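Local coordinates for protein glucose-1-phosphate uridylyltransferase (PDB 2UX8) that probably catalyses the joining of alpha-D-glucose 1-phosphate and UTP to give UDP-glucose and diphosphate, and binds glucose 1-phosphate, at residues C150-Y158 with I213-E221; G189-L197 with I247-Q258. All coordinates share one frame; numbering follows the deposited sequence.

Interaction 1: C150-Y158 with I213-E221; sequences CLKQMVDAY and IGRYILQPE. With G1P (1-O-phosphono-alpha-D-glucopyranose), chain K.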
loop_
_atom_site.group_PDB
_atom_site.type_symbol
_atom_site.label_atom_id
_atom_site.label_comp_id
_atom_site.label_asym_id
_atom_site.label_seq_id
_atom_site.Cartn_x
_atom_site.Cartn_y
_atom_site.Cartn_z
ATOM N N CYS C 150 -10.049 -24.822 18.799
ATOM C CA CYS C 150 -10.996 -25.582 18.013
ATOM C C CYS C 150 -10.363 -26.486 16.955
ATOM O O CYS C 150 -10.708 -27.661 16.848
ATOM C CB CYS C 150 -11.977 -24.632 17.350
ATOM S SG CYS C 150 -13.425 -25.442 16.671
ATOM N N LEU C 151 -9.429 -25.960 16.177
ATOM C CA LEU C 151 -8.818 -26.779 15.137
ATOM C C LEU C 151 -8.055 -27.977 15.690
ATOM O O LEU C 151 -8.067 -29.054 15.088
ATOM C CB LEU C 151 -7.908 -25.917 14.260
ATOM C CG LEU C 151 -8.040 -26.054 12.736
ATOM C CD1 LEU C 151 -6.940 -26.947 12.194
ATOM C CD2 LEU C 151 -9.430 -26.569 12.366
ATOM N N LYS C 152 -7.393 -27.796 16.829
ATOM C CA LYS C 152 -6.652 -28.895 17.433
ATOM C C LYS C 152 -7.627 -29.982 17.884
ATOM O O LYS C 152 -7.396 -31.158 17.637
ATOM C CB LYS C 152 -5.818 -28.414 18.623
ATOM C CG LYS C 152 -5.023 -29.536 19.288
ATOM C CD LYS C 152 -4.077 -30.193 18.285
ATOM C CE LYS C 152 -3.626 -31.582 18.721
ATOM N NZ LYS C 152 -2.920 -31.576 20.021
ATOM N N GLN C 153 -8.719 -29.592 18.535
ATOM C CA GLN C 153 -9.709 -30.567 18.971
ATOM C C GLN C 153 -10.219 -31.323 17.755
ATOM O O GLN C 153 -10.409 -32.539 17.796
ATOM C CB GLN C 153 -10.881 -29.877 19.665
ATOM C CG GLN C 153 -10.469 -29.086 20.892
ATOM C CD GLN C 153 -11.642 -28.528 21.671
ATOM O OE1 GLN C 153 -11.471 -27.668 22.528
ATOM N NE2 GLN C 153 -12.837 -29.019 21.384
ATOM N N MET C 154 -10.416 -30.599 16.662
ATOM C CA MET C 154 -10.911 -31.195 15.432
ATOM C C MET C 154 -9.932 -32.146 14.780
ATOM O O MET C 154 -10.325 -33.215 14.291
ATOM C CB MET C 154 -11.298 -30.108 14.436
ATOM C CG MET C 154 -12.692 -29.571 14.665
ATOM S SD MET C 154 -13.150 -28.319 13.485
ATOM C CE MET C 154 -13.569 -29.291 12.077
ATOM N N VAL C 155 -8.660 -31.764 14.764
ATOM C CA VAL C 155 -7.640 -32.610 14.161
ATOM C C VAL C 155 -7.500 -33.892 14.999
ATOM O O VAL C 155 -7.236 -34.975 14.470
ATOM C CB VAL C 155 -6.280 -31.863 14.056
ATOM C CG1 VAL C 155 -5.707 -31.634 15.419
ATOM C CG2 VAL C 155 -5.314 -32.653 13.219
ATOM N N ASP C 156 -7.699 -33.762 16.304
ATOM C CA ASP C 156 -7.632 -34.902 17.210
ATOM C C ASP C 156 -8.650 -35.950 16.784
ATOM O O ASP C 156 -8.362 -37.147 16.776
ATOM C CB ASP C 156 -7.928 -34.458 18.645
ATOM C CG ASP C 156 -6.709 -33.881 19.341
ATOM O OD1 ASP C 156 -6.862 -33.204 20.383
ATOM O OD2 ASP C 156 -5.583 -34.114 18.853
ATOM N N ALA C 157 -9.849 -35.491 16.442
ATOM C CA ALA C 157 -10.907 -36.384 15.993
ATOM C C ALA C 157 -10.640 -36.847 14.575
ATOM O O ALA C 157 -11.091 -37.908 14.176
ATOM C CB ALA C 157 -12.254 -35.684 16.046
ATOM N N TYR C 158 -9.927 -36.033 13.807
ATOM C CA TYR C 158 -9.612 -36.381 12.431
ATOM C C TYR C 158 -8.696 -37.598 12.441
ATOM O O TYR C 158 -8.935 -38.571 11.724
ATOM C CB TYR C 158 -8.925 -35.199 11.725
ATOM C CG TYR C 158 -8.398 -35.548 10.358
ATOM C CD1 TYR C 158 -9.271 -35.869 9.321
ATOM C CD2 TYR C 158 -7.026 -35.607 10.111
ATOM C CE1 TYR C 158 -8.798 -36.248 8.064
ATOM C CE2 TYR C 158 -6.537 -35.985 8.855
ATOM C CZ TYR C 158 -7.430 -36.304 7.837
ATOM O OH TYR C 158 -6.965 -36.676 6.595
ATOM N N ILE C 213 -20.256 -24.250 11.752
ATOM C CA ILE C 213 -19.480 -23.112 12.225
ATOM C C ILE C 213 -18.224 -23.018 11.364
ATOM O O ILE C 213 -17.793 -24.010 10.792
ATOM C CB ILE C 213 -19.107 -23.265 13.722
ATOM C CG1 ILE C 213 -20.384 -23.320 14.567
ATOM C CG2 ILE C 213 -18.226 -22.105 14.170
ATOM C CD1 ILE C 213 -21.353 -22.196 14.305
ATOM N N GLY C 214 -17.645 -21.826 11.278
ATOM C CA GLY C 214 -16.470 -21.599 10.450
ATOM C C GLY C 214 -15.159 -22.323 10.700
ATOM O O GLY C 214 -14.091 -21.706 10.711
ATOM N N ARG C 215 -15.227 -23.632 10.886
ATOM C CA ARG C 215 -14.040 -24.460 11.108
ATOM C C ARG C 215 -14.255 -25.752 10.305
ATOM O O ARG C 215 -15.199 -26.496 10.573
ATOM C CB ARG C 215 -13.877 -24.758 12.606
ATOM C CG ARG C 215 -12.651 -24.119 13.278
ATOM C CD ARG C 215 -12.508 -22.649 12.933
ATOM N NE ARG C 215 -11.709 -21.894 13.890
ATOM C CZ ARG C 215 -11.778 -20.568 13.993
ATOM N NH1 ARG C 215 -12.594 -19.903 13.199
ATOM N NH2 ARG C 215 -11.073 -19.905 14.908
ATOM N N TYR C 216 -13.401 -25.998 9.308
ATOM C CA TYR C 216 -13.529 -27.185 8.464
ATOM C C TYR C 216 -12.219 -27.931 8.227
ATOM O O TYR C 216 -11.123 -27.363 8.288
ATOM C CB TYR C 216 -14.058 -26.831 7.065
ATOM C CG TYR C 216 -15.260 -25.909 6.967
ATOM C CD1 TYR C 216 -15.200 -24.584 7.408
ATOM C CD2 TYR C 216 -16.433 -26.336 6.345
ATOM C CE1 TYR C 216 -16.277 -23.715 7.226
ATOM C CE2 TYR C 216 -17.509 -25.475 6.161
ATOM C CZ TYR C 216 -17.424 -24.171 6.600
ATOM O OH TYR C 216 -18.488 -23.331 6.392
ATOM N N ILE C 217 -12.359 -29.221 7.940
ATOM C CA ILE C 217 -11.249 -30.090 7.579
ATOM C C ILE C 217 -11.852 -30.872 6.432
ATOM O O ILE C 217 -12.733 -31.696 6.637
ATOM C CB ILE C 217 -10.865 -31.060 8.676
ATOM C CG1 ILE C 217 -10.144 -30.310 9.789
ATOM C CG2 ILE C 217 -9.976 -32.156 8.098
ATOM C CD1 ILE C 217 -9.532 -31.202 10.851
ATOM N N LEU C 218 -11.391 -30.604 5.221
ATOM C CA LEU C 218 -11.949 -31.252 4.046
ATOM C C LEU C 218 -10.980 -32.084 3.232
ATOM O O LEU C 218 -9.777 -31.857 3.247
ATOM C CB LEU C 218 -12.564 -30.188 3.150
ATOM C CG LEU C 218 -13.626 -29.403 3.894
ATOM C CD1 LEU C 218 -13.871 -28.115 3.172
ATOM C CD2 LEU C 218 -14.909 -30.240 4.028
ATOM N N GLN C 219 -11.528 -33.049 2.503
ATOM C CA GLN C 219 -10.724 -33.912 1.653
ATOM C C GLN C 219 -10.630 -33.280 0.278
ATOM O O GLN C 219 -11.553 -32.591 -0.167
ATOM C CB GLN C 219 -11.348 -35.309 1.563
ATOM C CG GLN C 219 -11.331 -36.042 2.891
ATOM C CD GLN C 219 -9.923 -36.231 3.412
ATOM O OE1 GLN C 219 -9.648 -36.030 4.591
ATOM N NE2 GLN C 219 -9.022 -36.624 2.533
ATOM N N PRO C 220 -9.511 -33.511 -0.411
ATOM C CA PRO C 220 -9.264 -32.964 -1.747
ATOM C C PRO C 220 -10.384 -33.156 -2.767
ATOM O O PRO C 220 -10.482 -32.388 -3.726
ATOM C CB PRO C 220 -7.948 -33.633 -2.159
ATOM C CG PRO C 220 -7.939 -34.908 -1.365
ATOM C CD PRO C 220 -8.439 -34.443 -0.025
ATOM N N GLU C 221 -11.239 -34.156 -2.562
ATOM C CA GLU C 221 -12.327 -34.387 -3.505
ATOM C C GLU C 221 -13.280 -33.198 -3.498
ATOM O O GLU C 221 -13.982 -32.947 -4.478
ATOM C CB GLU C 221 -13.103 -35.667 -3.171
ATOM C CG GLU C 221 -12.522 -36.545 -2.062
ATOM C CD GLU C 221 -11.133 -37.109 -2.371
ATOM O OE1 GLU C 221 -10.831 -37.358 -3.562
ATOM O OE2 GLU C 221 -10.352 -37.324 -1.412
HETATM C C1 G1P K . -20.848 -19.829 5.947
HETATM C C2 G1P K . -21.406 -21.195 5.499
HETATM C C3 G1P K . -22.566 -21.580 6.433
HETATM C C4 G1P K . -22.012 -21.684 7.850
HETATM C C5 G1P K . -21.433 -20.306 8.243
HETATM C C6 G1P K . -20.850 -20.391 9.662
HETATM O O1 G1P K . -21.884 -18.830 5.808
HETATM O O2 G1P K . -21.878 -21.087 4.157
HETATM O O3 G1P K . -23.094 -22.840 6.042
HETATM O O4 G1P K . -23.069 -22.042 8.740
HETATM O O5 G1P K . -20.367 -19.929 7.325
HETATM O O6 G1P K . -20.297 -19.131 10.053
HETATM P P G1P K . -21.282 -17.347 6.083
HETATM O O1P G1P K . -20.154 -17.058 5.163
HETATM O O2P G1P K . -22.447 -16.267 5.885
HETATM O O3P G1P K . -20.760 -17.238 7.604
#

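Interaction 2: G189-L197 with I247-Q258; sequences GVLTEVKGL and IGDQPFHGVTFQ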
loop_
_atom_site.group_PDB
_atom_site.type_symbol
_atom_site.label_atom_id
_atom_site.label_comp_id
_atom_site.label_asym_id
_atom_site.label_seq_id
_atom_site.Cartn_x
_atom_site.Cartn_y
_atom_site.Cartn_z
ATOM N N GLY C 189 -20.125 -39.240 21.462
ATOM C CA GLY C 189 -19.419 -38.317 22.328
ATOM C C GLY C 189 -19.456 -36.900 21.788
ATOM O O GLY C 189 -20.478 -36.220 21.865
ATOM N N VAL C 190 -18.334 -36.465 21.227
ATOM C CA VAL C 190 -18.195 -35.126 20.669
ATOM C C VAL C 190 -18.545 -35.101 19.181
ATOM O O VAL C 190 -18.892 -34.058 18.621
ATOM C CB VAL C 190 -16.745 -34.623 20.894
ATOM C CG1 VAL C 190 -16.157 -34.053 19.616
ATOM C CG2 VAL C 190 -16.735 -33.593 22.008
ATOM N N LEU C 191 -18.459 -36.263 18.550
ATOM C CA LEU C 191 -18.762 -36.389 17.138
ATOM C C LEU C 191 -20.229 -36.668 16.930
ATOM O O LEU C 191 -20.916 -37.149 17.828
ATOM C CB LEU C 191 -17.951 -37.523 16.519
ATOM C CG LEU C 191 -16.444 -37.286 16.532
ATOM C CD1 LEU C 191 -15.702 -38.533 16.079
ATOM C CD2 LEU C 191 -16.140 -36.100 15.637
ATOM N N THR C 192 -20.698 -36.365 15.730
ATOM C CA THR C 192 -22.080 -36.585 15.375
ATOM C C THR C 192 -22.154 -36.653 13.851
ATOM O O THR C 192 -21.775 -35.717 13.160
ATOM C CB THR C 192 -22.979 -35.461 15.974
ATOM O OG1 THR C 192 -23.936 -35.034 15.004
ATOM C CG2 THR C 192 -22.140 -34.274 16.445
ATOM N N GLU C 193 -22.603 -37.792 13.335
ATOM C CA GLU C 193 -22.713 -38.012 11.898
ATOM C C GLU C 193 -23.585 -37.003 11.166
ATOM O O GLU C 193 -24.679 -36.673 11.617
ATOM C CB GLU C 193 -23.260 -39.416 11.636
ATOM C CG GLU C 193 -22.218 -40.514 11.700
ATOM C CD GLU C 193 -22.829 -41.891 11.847
ATOM O OE1 GLU C 193 -23.983 -42.087 11.409
ATOM O OE2 GLU C 193 -22.144 -42.781 12.395
ATOM N N VAL C 194 -23.096 -36.515 10.032
ATOM C CA VAL C 194 -23.855 -35.573 9.219
ATOM C C VAL C 194 -24.457 -36.388 8.081
ATOM O O VAL C 194 -23.737 -36.924 7.239
ATOM C CB VAL C 194 -22.947 -34.447 8.640
ATOM C CG1 VAL C 194 -21.662 -35.034 8.169
ATOM C CG2 VAL C 194 -23.637 -33.737 7.472
ATOM N N LYS C 195 -25.779 -36.500 8.070
ATOM C CA LYS C 195 -26.466 -37.263 7.037
ATOM C C LYS C 195 -26.947 -36.348 5.925
ATOM O O LYS C 195 -27.332 -36.805 4.853
ATOM C CB LYS C 195 -27.647 -38.029 7.651
ATOM C CG LYS C 195 -27.231 -39.215 8.524
ATOM C CD LYS C 195 -28.430 -39.868 9.191
ATOM C CE LYS C 195 -28.029 -41.105 9.991
ATOM N NZ LYS C 195 -29.162 -41.644 10.813
ATOM N N GLY C 196 -26.919 -35.048 6.184
ATOM C CA GLY C 196 -27.355 -34.097 5.185
ATOM C C GLY C 196 -27.116 -32.685 5.661
ATOM O O GLY C 196 -26.883 -32.448 6.848
ATOM N N LEU C 197 -27.176 -31.741 4.732
ATOM C CA LEU C 197 -26.958 -30.353 5.078
ATOM C C LEU C 197 -27.519 -29.424 4.030
ATOM O O LEU C 197 -27.373 -29.660 2.835
ATOM C CB LEU C 197 -25.456 -30.093 5.277
ATOM C CG LEU C 197 -24.452 -30.413 4.166
ATOM C CD1 LEU C 197 -23.047 -30.343 4.740
ATOM C CD2 LEU C 197 -24.694 -31.798 3.610
ATOM N N ILE C 247 -21.489 -37.086 1.142
ATOM C CA ILE C 247 -22.037 -37.690 2.341
ATOM C C ILE C 247 -21.978 -39.213 2.209
ATOM O O ILE C 247 -21.576 -39.918 3.130
ATOM C CB ILE C 247 -23.514 -37.304 2.542
ATOM C CG1 ILE C 247 -23.666 -35.791 2.612
ATOM C CG2 ILE C 247 -24.040 -37.899 3.831
ATOM C CD1 ILE C 247 -25.099 -35.326 2.564
ATOM N N GLY C 248 -22.372 -39.710 1.047
ATOM C CA GLY C 248 -22.426 -41.139 0.843
ATOM C C GLY C 248 -21.136 -41.901 0.706
ATOM O O GLY C 248 -21.167 -43.114 0.745
ATOM N N ASP C 249 -19.997 -41.259 0.532
ATOM C CA ASP C 249 -18.838 -42.107 0.408
ATOM C C ASP C 249 -17.608 -41.782 1.221
ATOM O O ASP C 249 -16.563 -42.399 1.047
ATOM C CB ASP C 249 -18.509 -42.353 -1.070
ATOM C CG ASP C 249 -17.760 -41.238 -1.703
ATOM O OD1 ASP C 249 -16.686 -40.894 -1.185
ATOM O OD2 ASP C 249 -18.236 -40.727 -2.735
ATOM N N GLN C 250 -17.740 -40.841 2.145
ATOM C CA GLN C 250 -16.636 -40.516 3.028
ATOM C C GLN C 250 -17.151 -40.124 4.403
ATOM O O GLN C 250 -18.226 -39.531 4.535
ATOM C CB GLN C 250 -15.761 -39.417 2.427
ATOM C CG GLN C 250 -14.382 -39.935 2.058
ATOM C CD GLN C 250 -13.542 -38.944 1.277
ATOM O OE1 GLN C 250 -12.350 -39.162 1.071
ATOM N NE2 GLN C 250 -14.158 -37.860 0.830
ATOM N N PRO C 251 -16.406 -40.502 5.454
ATOM C CA PRO C 251 -16.747 -40.208 6.851
ATOM C C PRO C 251 -16.972 -38.710 7.021
ATOM O O PRO C 251 -16.059 -37.922 6.783
ATOM C CB PRO C 251 -15.502 -40.657 7.614
ATOM C CG PRO C 251 -14.955 -41.757 6.776
ATOM C CD PRO C 251 -15.149 -41.269 5.360
ATOM N N PHE C 252 -18.171 -38.311 7.421
ATOM C CA PHE C 252 -18.431 -36.899 7.612
ATOM C C PHE C 252 -19.061 -36.679 8.976
ATOM O O PHE C 252 -20.168 -37.142 9.248
ATOM C CB PHE C 252 -19.317 -36.374 6.487
ATOM C CG PHE C 252 -19.110 -34.924 6.200
ATOM C CD1 PHE C 252 -19.310 -34.418 4.923
ATOM C CD2 PHE C 252 -18.720 -34.059 7.214
ATOM C CE1 PHE C 252 -19.123 -33.067 4.659
ATOM C CE2 PHE C 252 -18.532 -32.709 6.962
ATOM C CZ PHE C 252 -18.735 -32.209 5.678
ATOM N N HIS C 253 -18.336 -35.974 9.837
ATOM C CA HIS C 253 -18.802 -35.725 11.190
ATOM C C HIS C 253 -18.793 -34.271 11.618
ATOM O O HIS C 253 -18.024 -33.452 11.109
ATOM C CB HIS C 253 -17.945 -36.512 12.169
ATOM C CG HIS C 253 -17.857 -37.967 11.849
ATOM N ND1 HIS C 253 -18.887 -38.845 12.096
ATOM C CD2 HIS C 253 -16.873 -38.692 11.271
ATOM C CE1 HIS C 253 -18.541 -40.051 11.686
ATOM N NE2 HIS C 253 -17.323 -39.984 11.180
ATOM N N GLY C 254 -19.664 -33.972 12.576
ATOM C CA GLY C 254 -19.745 -32.640 13.127
ATOM C C GLY C 254 -19.023 -32.729 14.453
ATOM O O GLY C 254 -19.172 -33.714 15.171
ATOM N N VAL C 255 -18.225 -31.717 14.771
ATOM C CA VAL C 255 -17.491 -31.700 16.023
ATOM C C VAL C 255 -17.985 -30.566 16.911
ATOM O O VAL C 255 -18.127 -29.434 16.458
ATOM C CB VAL C 255 -15.991 -31.510 15.773
ATOM C CG1 VAL C 255 -15.240 -31.600 17.078
ATOM C CG2 VAL C 255 -15.492 -32.556 14.787
ATOM N N THR C 256 -18.272 -30.870 18.172
ATOM C CA THR C 256 -18.718 -29.833 19.081
ATOM C C THR C 256 -17.491 -29.359 19.852
ATOM O O THR C 256 -16.710 -30.156 20.371
ATOM C CB THR C 256 -19.825 -30.338 20.029
ATOM O OG1 THR C 256 -19.390 -31.532 20.678
ATOM C CG2 THR C 256 -21.091 -30.636 19.246
ATOM N N PHE C 257 -17.328 -28.046 19.889
ATOM C CA PHE C 257 -16.193 -27.407 20.524
ATOM C C PHE C 257 -16.244 -27.327 22.044
ATOM O O PHE C 257 -17.249 -26.923 22.622
ATOM C CB PHE C 257 -16.037 -26.004 19.922
ATOM C CG PHE C 257 -14.905 -25.213 20.496
ATOM C CD1 PHE C 257 -13.620 -25.753 20.560
ATOM C CD2 PHE C 257 -15.114 -23.912 20.939
ATOM C CE1 PHE C 257 -12.553 -25.003 21.057
ATOM C CE2 PHE C 257 -14.067 -23.148 21.438
ATOM C CZ PHE C 257 -12.776 -23.691 21.498
ATOM N N GLN C 258 -15.140 -27.714 22.678
ATOM C CA GLN C 258 -15.011 -27.673 24.128
ATOM C C GLN C 258 -14.533 -26.269 24.475
ATOM O O GLN C 258 -13.352 -26.044 24.764
ATOM C CB GLN C 258 -13.972 -28.685 24.581
ATOM C CG GLN C 258 -14.101 -30.002 23.877
ATOM C CD GLN C 258 -15.035 -30.942 24.581
ATOM O OE1 GLN C 258 -14.592 -31.905 25.200
ATOM N NE2 GLN C 258 -16.335 -30.671 24.505
#

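Interaction 1: C150-Y158 with I213-E221
The ring of Tyr158 has the end of the Gln219 side chain at its edge, near the ring plane on the hydroxyl side, with ring and amide planes only 13° apart. Ile217 approaches the same ring obliquely, CG2 lying 4.0 Å from Tyr158 CD1. The other flat group, the Arg215 guanidinium, is also met obliquely, by Cys150 CB; its charge is paired with Glu54, which in addition accepts from the backbone N of Leu151 and so links the start of the helix to the strand. The arginine's aliphatic stem packs on the helix: Arg215 CG is 3.7 Å from Cys150 SG and 4.1 Å from Leu151 CD2. Met154 crosses this stem at about a right angle, SD 3.7 Å from Arg215 CB, and the bend at its last torsion (chi3 79°) brings CE to 3.6 Å from Arg215 O. With an alanine in place of Met154, the Arg215 stem and carbonyl would probably lose the sulfur and methyl group lying across them, opening a gap between helix and strand. Ile217 CD1 reaches the helix backbone, 4.0 Å from Val155 N. Side chains reach across to each other and to the opposing backbone, on a sheet face built from alternate residues: Arg215 and Ile217 point to the helix, Tyr216 away from it, its OH 3.7 Å from C2 of the bound glucose 1-phosphate. Helix 150-158 and strand 215-218 run at 32° to each other, a helix packed on the central mixed sheet of a GT-A-type nucleotidyltransferase, from the other face of which Tyr216 reaches the sugar-phosphate pocket.

Interaction 2: G189-L197 with I247-Q258
An antiparallel strand pair, 191-197 with 252-256, extends the sheet here, and Glu193 and His253 face each other in it as a non-hydrogen-bonded pair, their CA atoms 4.6 Å apart. Next to them Gly254 N donates to Thr192 O at 2.8 Å. Farther along, Val190 O takes two bonds from a single residue: Thr256 N at 3.3 Å, and Thr256 OG1, which lies in the carbonyl plane on a lone pair. Thr256 holds its hydroxyl between its own N and carbonyl carbon (chi1 53°), from where it can reach back to that oxygen. Strand 191-198 is the second arm of a hairpin with 181-188, and a classic beta bulge at Lys195 and Gly196, both facing Thr183, interrupts that arm, while strand 252-256 has the parallel strand 164-170 on its other side. On one face Leu191 and Val255 lie side by side, CD2 of the leucine 3.7 Å from CG2 of the valine. Glu193 and His253 also lie side by side, pointing the same way, with Glu193 CG at the edge of the imidazole, 3.7 Å from His253 CE1; the Glu193 carboxylate makes a weak hydrogen bond to Thr186. Past the paired region Ile247 CD1 packs 3.7 Å from Leu197 CD2, the two side chains running in opposite directions; Leu197 also touches Met243 of helix 240-244.

How the interactions relate
The two interactions, with centres about 11 Å apart, show one sheet used in two ways. Interaction 1 is buried and joins a helix to a strand face through side chains, mostly apolar or sulfur-bearing, with the charge of Arg215, the charged residue in the contact, paired outside the two segments. Interaction 2, farther from the centre of the chain and partly exposed, joins neighbouring strands edge to edge, so backbone hydrogen bonds join the strands and side chains pack beside them. Strand 164-170 lies between strands 215-218 and 252-256 and ties both contacts together: Leu165 touches Tyr158 of the first and Val255 of the second. Phe257, just beyond strand 252-256, also packs against Cys150 of the helix.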